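Local coordinates for protein lectin CEL-IV, C-type (Cucumaria echinata, PDB 3ALU) that binds galactose-containing sugars such as raffinose through calcium, as a tetrameric C-type lectin of a sea cucumber, at residues 53-58 and 100-105. Sequence-based numbering, arbitrary orientation.
Sequences SIHSAE and DGSSVD
D100 meets S53 with one carboxylate oxygen and folds its own loop with the other. Its OD1 accepts a hydrogen bond from S53 OG at 2.6 Å, although a tight spot in the model makes the hydroxyl's exact place less certain; a side chain as small as serine fits this buried position. Q148 of strand 143-148 bonds to both residues: its NE2 donates to D100 OD1 and its OE1 accepts from S53 N. The second oxygen, OD2, takes the backbone N of S102 at 3.0 Å from above the carboxylate plane, closing an Asx turn, and receives S102 OG on its syn side at 2.7 Å. The single methylene of aspartate keeps OD2 close enough to reach that backbone N, two residues on, while OD1 faces S53. G101 fills the bend with positive phi, a backbone shape that glycine adopts readily.

S102 OG, set between its own backbone N and carbonyl carbon (chi1 63°), donates to D100 and accepts from H55 NE2 at 2.9 Å. The oxygen lies 11° out of the imidazole plane, so NE2 points its N-H at it nearly in that plane. A hydroxyl is apt here because it can give and take, and histidine because its ring carries NE2 far from the backbone. In the C-type lectin fold, this joins the turn leading into helix 57-70 to the loop following strand 96-98, away from the calcium and sugar site. W98 of that strand also meets the H55 ring, with the planes at about 60°.

Farther along, S103 brings its carbonyl O to 3.1 Å from H55 NE2, again at the ring edge. V104, the centre of an inverse gamma turn, starts its side chain away from 53-58 and packs on W98 and M87, where a branched apolar residue fits. The D105 carboxylate stands steeply across the ring edge, but its exact position is doubtful because the model is too tight there.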
ATOM      1  N   SER A  53      -7.643 -19.744   1.455  1.00 11.06           N
ATOM      2  CA  SER A  53      -7.867 -20.337   2.801  1.00 11.82           C
ATOM      3  C   SER A  53      -8.594 -19.305   3.660  1.00 12.35           C
ATOM      4  O   SER A  53      -8.592 -18.148   3.286  1.00 14.49           O
ATOM      5  CB  SER A  53      -6.571 -20.741   3.430  1.00 12.12           C
ATOM      6  OG  SER A  53      -5.657 -19.661   3.684  1.00 12.40           O
ATOM      7  N   ILE A  54      -9.207 -19.732   4.785  1.00 12.70           N
ATOM      8  CA  ILE A  54     -10.122 -18.844   5.540  1.00 12.40           C
ATOM      9  C   ILE A  54      -9.834 -19.095   7.004  1.00 13.00           C
ATOM     10  O   ILE A  54      -9.824 -20.273   7.426  1.00 12.77           O
ATOM     11  CB  ILE A  54     -11.601 -19.146   5.202  1.00 11.69           C
ATOM     12  CG1 ILE A  54     -11.842 -19.035   3.666  1.00 12.56           C
ATOM     13  CG2 ILE A  54     -12.556 -18.234   6.015  1.00 10.80           C
ATOM     14  CD1 ILE A  54     -13.240 -19.478   3.181  1.00 11.69           C
ATOM     15  N   HIS A  55      -9.596 -18.019   7.774  1.00 12.63           N
ATOM     16  CA  HIS A  55      -9.046 -18.197   9.140  1.00 13.66           C
ATOM     17  C   HIS A  55      -9.806 -17.496  10.235  1.00 14.40           C
ATOM     18  O   HIS A  55      -9.380 -17.501  11.404  1.00 14.83           O
ATOM     19  CB  HIS A  55      -7.594 -17.791   9.144  1.00 14.20           C
ATOM     20  CG  HIS A  55      -6.789 -18.700   8.303  1.00 14.49           C
ATOM     21  ND1 HIS A  55      -6.422 -18.392   7.004  1.00 19.26           N
ATOM     22  CD2 HIS A  55      -6.416 -19.974   8.517  1.00 10.86           C
ATOM     23  CE1 HIS A  55      -5.777 -19.425   6.487  1.00 14.00           C
ATOM     24  NE2 HIS A  55      -5.769 -20.400   7.379  1.00 18.85           N
ATOM     25  N   SER A  56     -10.944 -16.926   9.872  1.00 13.09           N
ATOM     26  CA  SER A  56     -11.782 -16.218  10.854  1.00 14.14           C
ATOM     27  C   SER A  56     -13.188 -15.998  10.331  1.00 13.84           C
ATOM     28  O   SER A  56     -13.437 -16.058   9.109  1.00 14.15           O
ATOM     29  CB  SER A  56     -11.162 -14.850  11.252  1.00 15.10           C
ATOM     30  OG  SER A  56     -11.351 -13.887  10.209  1.00 16.12           O
ATOM     31  N   ALA A  57     -14.118 -15.717  11.264  1.00 13.94           N
ATOM     32  CA  ALA A  57     -15.480 -15.401  10.920  1.00 14.56           C
ATOM     33  C   ALA A  57     -15.580 -14.160  10.020  1.00 12.97           C
ATOM     34  O   ALA A  57     -16.423 -14.106   9.141  1.00 14.06           O
ATOM     35  CB  ALA A  57     -16.299 -15.174  12.200  1.00 14.65           C
ATOM     36  N   GLU A  58     -14.746 -13.159  10.299  1.00 14.32           N
ATOM     37  CA  GLU A  58     -14.690 -11.961   9.480  1.00 15.47           C
ATOM     38  C   GLU A  58     -14.205 -12.263   8.072  1.00 14.99           C
ATOM     39  O   GLU A  58     -14.728 -11.703   7.123  1.00 15.18           O
ATOM     40  CB  GLU A  58     -13.735 -10.962  10.109  1.00 17.11           C
ATOM     41  CG  GLU A  58     -14.305 -10.338  11.366  1.00 24.65           C
ATOM     42  CD  GLU A  58     -13.532  -9.110  11.808  1.00 33.74           C
ATOM     43  OE1 GLU A  58     -14.077  -8.371  12.662  1.00 38.96           O
ATOM     44  OE2 GLU A  58     -12.395  -8.872  11.297  1.00 36.08           O
ATOM     45  N   ASP A 100      -2.743 -24.032   0.786  1.00 13.14           N
ATOM     46  CA  ASP A 100      -1.635 -23.134   1.080  1.00 15.01           C
ATOM     47  C   ASP A 100      -0.801 -23.548   2.298  1.00 15.50           C
ATOM     48  O   ASP A 100       0.158 -22.861   2.637  1.00 16.54           O
ATOM     49  CB  ASP A 100      -2.084 -21.653   1.152  1.00 13.35           C
ATOM     50  CG  ASP A 100      -2.955 -21.350   2.356  1.00 15.80           C
ATOM     51  OD1 ASP A 100      -3.353 -20.167   2.509  1.00 16.24           O
ATOM     52  OD2 ASP A 100      -3.256 -22.265   3.145  1.00 14.15           O
ATOM     53  N   GLY A 101      -1.161 -24.654   2.948  1.00 15.77           N
ATOM     54  CA  GLY A 101      -0.385 -25.157   4.085  1.00 15.43           C
ATOM     55  C   GLY A 101      -0.644 -24.436   5.382  1.00 15.84           C
ATOM     56  O   GLY A 101       0.013 -24.735   6.387  1.00 16.75           O
ATOM     57  N   SER A 102      -1.622 -23.521   5.391  1.00 14.59           N
ATOM     58  CA  SER A 102      -1.954 -22.787   6.619  1.00 15.98           C
ATOM     59  C   SER A 102      -2.780 -23.675   7.577  1.00 16.26           C
ATOM     60  O   SER A 102      -3.321 -24.705   7.172  1.00 15.81           O
ATOM     61  CB  SER A 102      -2.705 -21.471   6.297  1.00 15.58           C
ATOM     62  OG  SER A 102      -3.936 -21.772   5.665  1.00 16.63           O
ATOM     63  N   SER A 103      -2.881 -23.257   8.844  1.00 17.09           N
ATOM     64  CA  SER A 103      -3.606 -24.055   9.843  1.00 18.63           C
ATOM     65  C   SER A 103      -5.097 -23.993   9.590  1.00 17.97           C
ATOM     66  O   SER A 103      -5.624 -22.986   9.133  1.00 16.35           O
ATOM     67  CB  SER A 103      -3.381 -23.495  11.254  1.00 20.23           C
ATOM     68  OG  SER A 103      -2.006 -23.232  11.447  1.00 26.95           O
ATOM     69  N   VAL A 104      -5.778 -25.079   9.898  1.00 16.46           N
ATOM     70  CA  VAL A 104      -7.234 -25.070   9.902  1.00 16.53           C
ATOM     71  C   VAL A 104      -7.643 -24.640  11.309  1.00 17.13           C
ATOM     72  O   VAL A 104      -7.884 -25.482  12.209  1.00 18.65           O
ATOM     73  CB  VAL A 104      -7.819 -26.436   9.508  1.00 16.45           C
ATOM     74  CG1 VAL A 104      -9.362 -26.397   9.523  1.00 16.74           C
ATOM     75  CG2 VAL A 104      -7.309 -26.861   8.106  1.00 17.96           C
ATOM     76  N   ASP A 105      -7.706 -23.339  11.493  1.00 16.94           N
ATOM     77  CA  ASP A 105      -7.976 -22.716  12.787  1.00 17.13           C
ATOM     78  C   ASP A 105      -9.354 -22.040  12.805  1.00 17.60           C
ATOM     79  O   ASP A 105      -9.676 -21.290  13.734  1.00 19.89           O
ATOM     80  CB  ASP A 105      -6.840 -21.717  13.143  1.00 17.23           C
ATOM     81  CG  ASP A 105      -6.559 -20.667  12.051  1.00 19.18           C
ATOM     82  OD1 ASP A 105      -7.229 -20.634  10.988  1.00 18.31           O
ATOM     83  OD2 ASP A 105      -5.628 -19.847  12.266  1.00 22.13           O
TER